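Local coordinates for protein GDP-L-fucose synthase (Campylobacter jejuni subsp. jejuni serotype O:2, PDB 7M13) that uses NADPH in making GDP-D-glycero-L-gluco-heptose for capsular polysaccharide, as a member of the epimerase/dehydratase family close to the GDP-fucose synthases, at residues L189-L194 against K230-W235; Y171-N176 against H246-A251. One frame throughout, in Å; residues are numbered along the deposited sequence.

Contact 1. Residues L189-L194 against K230-W235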
loop_
_atom_site.group_PDB
_atom_site.type_symbol
_atom_site.label_atom_id
_atom_site.label_comp_id
_atom_site.label_asym_id
_atom_site.label_seq_id
_atom_site.Cartn_x
_atom_site.Cartn_y
_atom_site.Cartn_z
ATOM N N LEU B 189 14.462 29.940 -7.927
ATOM C CA LEU B 189 14.598 30.838 -9.100
ATOM C C LEU B 189 13.739 32.074 -8.827
ATOM O O LEU B 189 14.251 33.204 -9.026
ATOM C CB LEU B 189 14.160 30.125 -10.381
ATOM C CG LEU B 189 14.294 30.952 -11.656
ATOM C CD1 LEU B 189 15.735 31.395 -11.869
ATOM C CD2 LEU B 189 13.797 30.172 -12.861
ATOM N N ARG B 190 12.507 31.881 -8.339
ATOM C CA ARG B 190 11.565 33.012 -8.133
ATOM C C ARG B 190 12.068 33.899 -6.995
ATOM O O ARG B 190 11.918 35.126 -7.117
ATOM C CB ARG B 190 10.135 32.557 -7.840
ATOM C CG ARG B 190 9.128 33.696 -7.961
ATOM C CD ARG B 190 7.689 33.230 -8.015
ATOM N NE ARG B 190 6.749 34.341 -7.947
ATOM C CZ ARG B 190 5.432 34.206 -7.829
ATOM N NH1 ARG B 190 4.661 35.277 -7.776
ATOM N NH2 ARG B 190 4.888 33.002 -7.776
ATOM N N LYS B 191 12.635 33.315 -5.943
ATOM C CA LYS B 191 13.156 34.082 -4.777
ATOM C C LYS B 191 14.254 35.043 -5.245
ATOM O O LYS B 191 14.232 36.229 -4.838
ATOM C CB LYS B 191 13.715 33.146 -3.701
ATOM C CG LYS B 191 12.679 32.502 -2.785
ATOM C CD LYS B 191 13.284 31.813 -1.563
ATOM C CE LYS B 191 14.188 32.715 -0.743
ATOM N NZ LYS B 191 14.474 32.162 0.606
ATOM N N PHE B 192 15.198 34.575 -6.061
ATOM C CA PHE B 192 16.310 35.430 -6.547
ATOM C C PHE B 192 15.779 36.469 -7.539
ATOM O O PHE B 192 16.307 37.579 -7.536
ATOM C CB PHE B 192 17.445 34.592 -7.136
ATOM C CG PHE B 192 18.407 34.125 -6.080
ATOM C CD1 PHE B 192 19.430 34.947 -5.644
ATOM C CD2 PHE B 192 18.253 32.882 -5.482
ATOM C CE1 PHE B 192 20.304 34.527 -4.652
ATOM C CE2 PHE B 192 19.136 32.459 -4.502
ATOM C CZ PHE B 192 20.148 33.287 -4.075
ATOM N N HIS B 193 14.790 36.125 -8.370
ATOM C CA HIS B 193 14.199 37.068 -9.356
ATOM C C HIS B 193 13.582 38.258 -8.609
ATOM O O HIS B 193 13.882 39.415 -8.974
ATOM C CB HIS B 193 13.195 36.357 -10.266
ATOM C CG HIS B 193 12.550 37.270 -11.246
ATOM N ND1 HIS B 193 13.219 37.748 -12.356
ATOM C CD2 HIS B 193 11.312 37.810 -11.278
ATOM C CE1 HIS B 193 12.412 38.533 -13.043
ATOM N NE2 HIS B 193 11.237 38.585 -12.401
ATOM N N LEU B 194 12.775 37.994 -7.583
ATOM C CA LEU B 194 12.108 39.051 -6.780
ATOM C C LEU B 194 13.154 39.853 -5.996
ATOM O O LEU B 194 12.971 41.076 -5.876
ATOM C CB LEU B 194 11.081 38.431 -5.834
ATOM C CG LEU B 194 9.914 37.711 -6.506
ATOM C CD1 LEU B 194 8.877 37.326 -5.471
ATOM C CD2 LEU B 194 9.298 38.566 -7.602
ATOM N N LYS B 230 18.787 43.542 -0.453
ATOM C CA LYS B 230 20.223 43.375 -0.124
ATOM C C LYS B 230 20.624 41.886 -0.134
ATOM O O LYS B 230 21.813 41.623 -0.344
ATOM C CB LYS B 230 20.537 44.042 1.192
ATOM N N SER B 231 19.697 40.944 0.096
ATOM C CA SER B 231 20.040 39.508 0.274
ATOM C C SER B 231 18.863 38.568 -0.018
ATOM O O SER B 231 17.685 38.994 0.072
ATOM C CB SER B 231 20.591 39.267 1.651
ATOM O OG SER B 231 19.657 39.652 2.642
ATOM N N VAL B 232 19.198 37.323 -0.371
ATOM C CA VAL B 232 18.320 36.130 -0.235
ATOM C C VAL B 232 18.854 35.321 0.945
ATOM O O VAL B 232 20.035 34.884 0.892
ATOM C CB VAL B 232 18.262 35.308 -1.535
ATOM C CG1 VAL B 232 17.475 34.016 -1.361
ATOM C CG2 VAL B 232 17.691 36.133 -2.680
ATOM N N GLU B 233 18.032 35.200 1.988
ATOM C CA GLU B 233 18.332 34.452 3.235
ATOM C C GLU B 233 17.643 33.089 3.156
ATOM O O GLU B 233 16.415 33.052 2.940
ATOM C CB GLU B 233 17.850 35.263 4.438
ATOM C CG GLU B 233 18.296 34.700 5.774
ATOM C CD GLU B 233 18.310 35.712 6.911
ATOM O OE1 GLU B 233 17.839 36.851 6.699
ATOM O OE2 GLU B 233 18.793 35.360 8.003
ATOM N N ILE B 234 18.406 32.006 3.306
ATOM C CA ILE B 234 17.857 30.623 3.285
ATOM C C ILE B 234 18.079 30.015 4.671
ATOM O O ILE B 234 19.192 30.147 5.203
ATOM C CB ILE B 234 18.492 29.800 2.148
ATOM C CG1 ILE B 234 18.257 30.475 0.794
ATOM C CG2 ILE B 234 17.982 28.366 2.158
ATOM C CD1 ILE B 234 18.991 29.827 -0.358
ATOM N N TRP B 235 17.038 29.402 5.235
ATOM C CA TRP B 235 17.138 28.623 6.495
ATOM C C TRP B 235 17.978 27.376 6.222
ATOM O O TRP B 235 17.790 26.733 5.178
ATOM C CB TRP B 235 15.754 28.307 7.074
ATOM C CG TRP B 235 15.171 29.453 7.844
ATOM C CD1 TRP B 235 14.405 30.471 7.350
ATOM C CD2 TRP B 235 15.327 29.718 9.253
ATOM N NE1 TRP B 235 14.068 31.344 8.350
ATOM C CE2 TRP B 235 14.619 30.910 9.529
ATOM C CE3 TRP B 235 15.986 29.067 10.304
ATOM C CZ2 TRP B 235 14.555 31.458 10.810
ATOM C CZ3 TRP B 235 15.924 29.611 11.569
ATOM C CH2 TRP B 235 15.217 30.791 11.816
#

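Contact 2. Residues Y171-N176 against H246-A251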
loop_
_atom_site.group_PDB
_atom_site.type_symbol
_atom_site.label_atom_id
_atom_site.label_comp_id
_atom_site.label_asym_id
_atom_site.label_seq_id
_atom_site.Cartn_x
_atom_site.Cartn_y
_atom_site.Cartn_z
ATOM N N TYR B 171 11.940 19.786 -11.901
ATOM C CA TYR B 171 11.825 21.209 -12.286
ATOM C C TYR B 171 11.657 21.191 -13.789
ATOM O O TYR B 171 11.660 20.140 -14.399
ATOM C CB TYR B 171 13.028 22.016 -11.776
ATOM C CG TYR B 171 14.309 21.832 -12.547
ATOM C CD1 TYR B 171 15.044 20.654 -12.492
ATOM C CD2 TYR B 171 14.805 22.838 -13.371
ATOM C CE1 TYR B 171 16.205 20.463 -13.225
ATOM C CE2 TYR B 171 15.987 22.678 -14.075
ATOM C CZ TYR B 171 16.694 21.493 -14.021
ATOM O OH TYR B 171 17.839 21.334 -14.736
ATOM N N GLY B 172 11.469 22.328 -14.427
ATOM C CA GLY B 172 11.438 22.270 -15.894
ATOM C C GLY B 172 11.255 23.641 -16.464
ATOM O O GLY B 172 11.243 24.593 -15.683
ATOM N N THR B 173 11.105 23.727 -17.774
ATOM C CA THR B 173 11.001 25.028 -18.462
ATOM C C THR B 173 9.691 25.673 -17.998
ATOM O O THR B 173 9.747 26.756 -17.373
ATOM C CB THR B 173 11.153 24.801 -19.964
ATOM O OG1 THR B 173 12.474 24.282 -20.137
ATOM C CG2 THR B 173 10.945 26.059 -20.776
ATOM N N LYS B 174 8.564 24.981 -18.211
ATOM C CA LYS B 174 7.221 25.457 -17.795
ATOM C C LYS B 174 6.858 24.868 -16.430
ATOM O O LYS B 174 5.949 24.014 -16.373
ATOM C CB LYS B 174 6.183 25.088 -18.852
ATOM C CG LYS B 174 6.519 25.562 -20.260
ATOM C CD LYS B 174 5.307 25.566 -21.169
ATOM C CE LYS B 174 5.520 26.337 -22.457
ATOM N NZ LYS B 174 6.716 25.854 -23.185
ATOM N N ALA B 175 7.519 25.346 -15.375
ATOM C CA ALA B 175 7.424 24.825 -13.990
ATOM C C ALA B 175 6.300 25.527 -13.230
ATOM O O ALA B 175 5.683 26.465 -13.780
ATOM C CB ALA B 175 8.743 25.013 -13.275
ATOM N N ASN B 176 6.060 25.082 -11.995
ATOM C CA ASN B 176 5.072 25.679 -11.071
ATOM C C ASN B 176 5.883 26.526 -10.080
ATOM O O ASN B 176 6.652 25.958 -9.284
ATOM C CB ASN B 176 4.171 24.582 -10.496
ATOM C CG ASN B 176 3.250 25.052 -9.391
ATOM O OD1 ASN B 176 3.430 26.124 -8.816
ATOM N ND2 ASN B 176 2.253 24.245 -9.084
ATOM N N HIS B 246 15.210 17.755 -14.881
ATOM C CA HIS B 246 14.432 18.681 -15.719
ATOM C C HIS B 246 13.311 17.888 -16.379
ATOM O O HIS B 246 13.569 16.776 -16.867
ATOM C CB HIS B 246 15.372 19.344 -16.720
ATOM C CG HIS B 246 14.752 20.458 -17.483
ATOM N ND1 HIS B 246 13.938 20.238 -18.567
ATOM C CD2 HIS B 246 14.815 21.802 -17.305
ATOM C CE1 HIS B 246 13.531 21.407 -19.046
ATOM N NE2 HIS B 246 14.076 22.396 -18.293
ATOM N N SER B 247 12.153 18.508 -16.524
ATOM C CA SER B 247 10.973 17.816 -17.082
ATOM C C SER B 247 11.188 17.394 -18.545
ATOM O O SER B 247 10.515 16.434 -18.961
ATOM C CB SER B 247 9.763 18.612 -16.876
ATOM O OG SER B 247 9.902 19.873 -17.522
ATOM N N ASP B 248 12.086 18.014 -19.318
ATOM C CA ASP B 248 12.401 17.499 -20.671
ATOM C C ASP B 248 13.151 16.168 -20.574
ATOM O O ASP B 248 12.943 15.305 -21.437
ATOM C CB ASP B 248 13.191 18.498 -21.520
ATOM C CG ASP B 248 12.370 19.646 -22.071
ATOM O OD1 ASP B 248 11.117 19.572 -22.029
ATOM O OD2 ASP B 248 13.009 20.619 -22.531
ATOM N N ASP B 249 14.044 16.022 -19.587
ATOM C CA ASP B 249 14.740 14.750 -19.318
ATOM C C ASP B 249 13.719 13.723 -18.806
ATOM O O ASP B 249 13.810 12.574 -19.250
ATOM C CB ASP B 249 15.932 14.942 -18.377
ATOM C CG ASP B 249 17.273 15.195 -19.083
ATOM O OD1 ASP B 249 17.436 14.768 -20.258
ATOM O OD2 ASP B 249 18.157 15.778 -18.432
ATOM N N LEU B 250 12.782 14.115 -17.946
ATOM C CA LEU B 250 11.710 13.197 -17.505
ATOM C C LEU B 250 10.900 12.749 -18.729
ATOM O O LEU B 250 10.673 11.544 -18.918
ATOM C CB LEU B 250 10.821 13.865 -16.457
ATOM C CG LEU B 250 9.690 12.972 -15.976
ATOM C CD1 LEU B 250 9.282 13.335 -14.562
ATOM C CD2 LEU B 250 8.502 13.036 -16.918
ATOM N N ALA B 251 10.507 13.686 -19.598
ATOM C CA ALA B 251 9.723 13.312 -20.789
ATOM C C ALA B 251 10.553 12.374 -21.662
ATOM O O ALA B 251 10.058 11.340 -22.132
ATOM C CB ALA B 251 9.295 14.545 -21.526
HETATM O O HOH W 1 12.102 23.083 -22.556
HETATM O O HOH W 2 7.170 21.214 -17.553
#

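Contact 1. Residues L189-L194 against K230-W235
With CG of K191 anti to its carbonyl carbon (chi1 -80°) and a bend at chi3 (54°), the lysine chain runs from the helix to the strand and lies obliquely across V232. F192 uses the same chi1 position, and although its CB does not point at the strand, its ring swings onto V232. V232 answers with a fork: CG1 is anti to its backbone N and CG2 anti to the carbonyl carbon. CG2 sits over one face of the F192 ring, 3.8 Å from the centroid and displaced toward the rim at CD1 and CE1, a CH-pi contact. CG1 meets K191 CE at 3.6 Å. Helix 184-199 covers strand 231-235, which pairs in parallel with strand 303-307 in a small sheet separate from the large Rossmann one; the local axes run at 149°, roughly antiparallel but clearly crossed, and come within 8.8 Å. In extended short-chain dehydrogenases such a region belongs to the smaller, C-terminal substrate-binding part, consistent with the predicted substrate role of K191 and W235. Beyond V232 the contact turns polar. K191 NZ donates to the main-chain O of E233 at 3.2 Å, approaching from above the carbonyl plane; its stronger partner is F225 O, so two backbone carbonyls hold the ammonium. I234 CG1 lies 4.1 Å from K191 NZ. V294, K295 and V298 of helix 287-298 also pack on F192.

Contact 2. Residues Y171-N176 against H246-A251
The imidazole of H246 has G172 CA over one face, 3.7 Å from the ring centroid, while its edge is turned to Y171 and to T173 OG1. Toward Y171 the arrangement is a T-shaped (edge-to-face) pair: CD2 of the histidine points at the tyrosine face near CE2, 3.5 Å away, with the planes at 88°. H246 CA rests over the same tyrosine ring as a CH-pi partner. This is where two neighbouring parallel strands of the Rossmann-fold sheet, 162-171 and 241-246, end side by side, Y171 bridging to H246, before the first strand runs out into a loop and the second enters helix 247-260. H246 is the N-cap of that helix. Its ND1 accepts from D248 N at 3.0 Å in a nearly straight bond (163°), the donor lying somewhat out of the ring plane, and NE2 donates weakly to T173 OG1 (3.1 Å, 122°). This division of labour is consistent with a neutral ring protonated at NE2. S247 N gives Y171 O another weak bond, short but bent, and S247 OG comes to 3.3 Å from G172 CA. S247 also packs on A23 in helix 19-30, close to the NADP site. A water joins S247 OG to K174 O. D248 OD1 is taken by N27 ND2, and OD2 accepts from a second water that lies 2.7 Å from T173 OG1.

Overall arrangement
The pair illustrates how chemistry follows position in a fold. Contact 2, its centre about 8 Å from the centre of the chain, is buried at the ends of core Rossmann strands near the cofactor; contact 1, its centre about 23 Å from that of the chain, is only partly buried and joins a helix to a small peripheral sheet. Accordingly, contact 2 depends on rings, a capped helix start and bridging waters, whereas contact 1 is mostly apolar, with one lysine reaching backbone carbonyls. They do not touch, their nearest atoms being about 7 Å apart, yet helix 184-199 serves both, supplying K191 and F192 to contact 1 while its L185 and P186 pack against Y171 of contact 2.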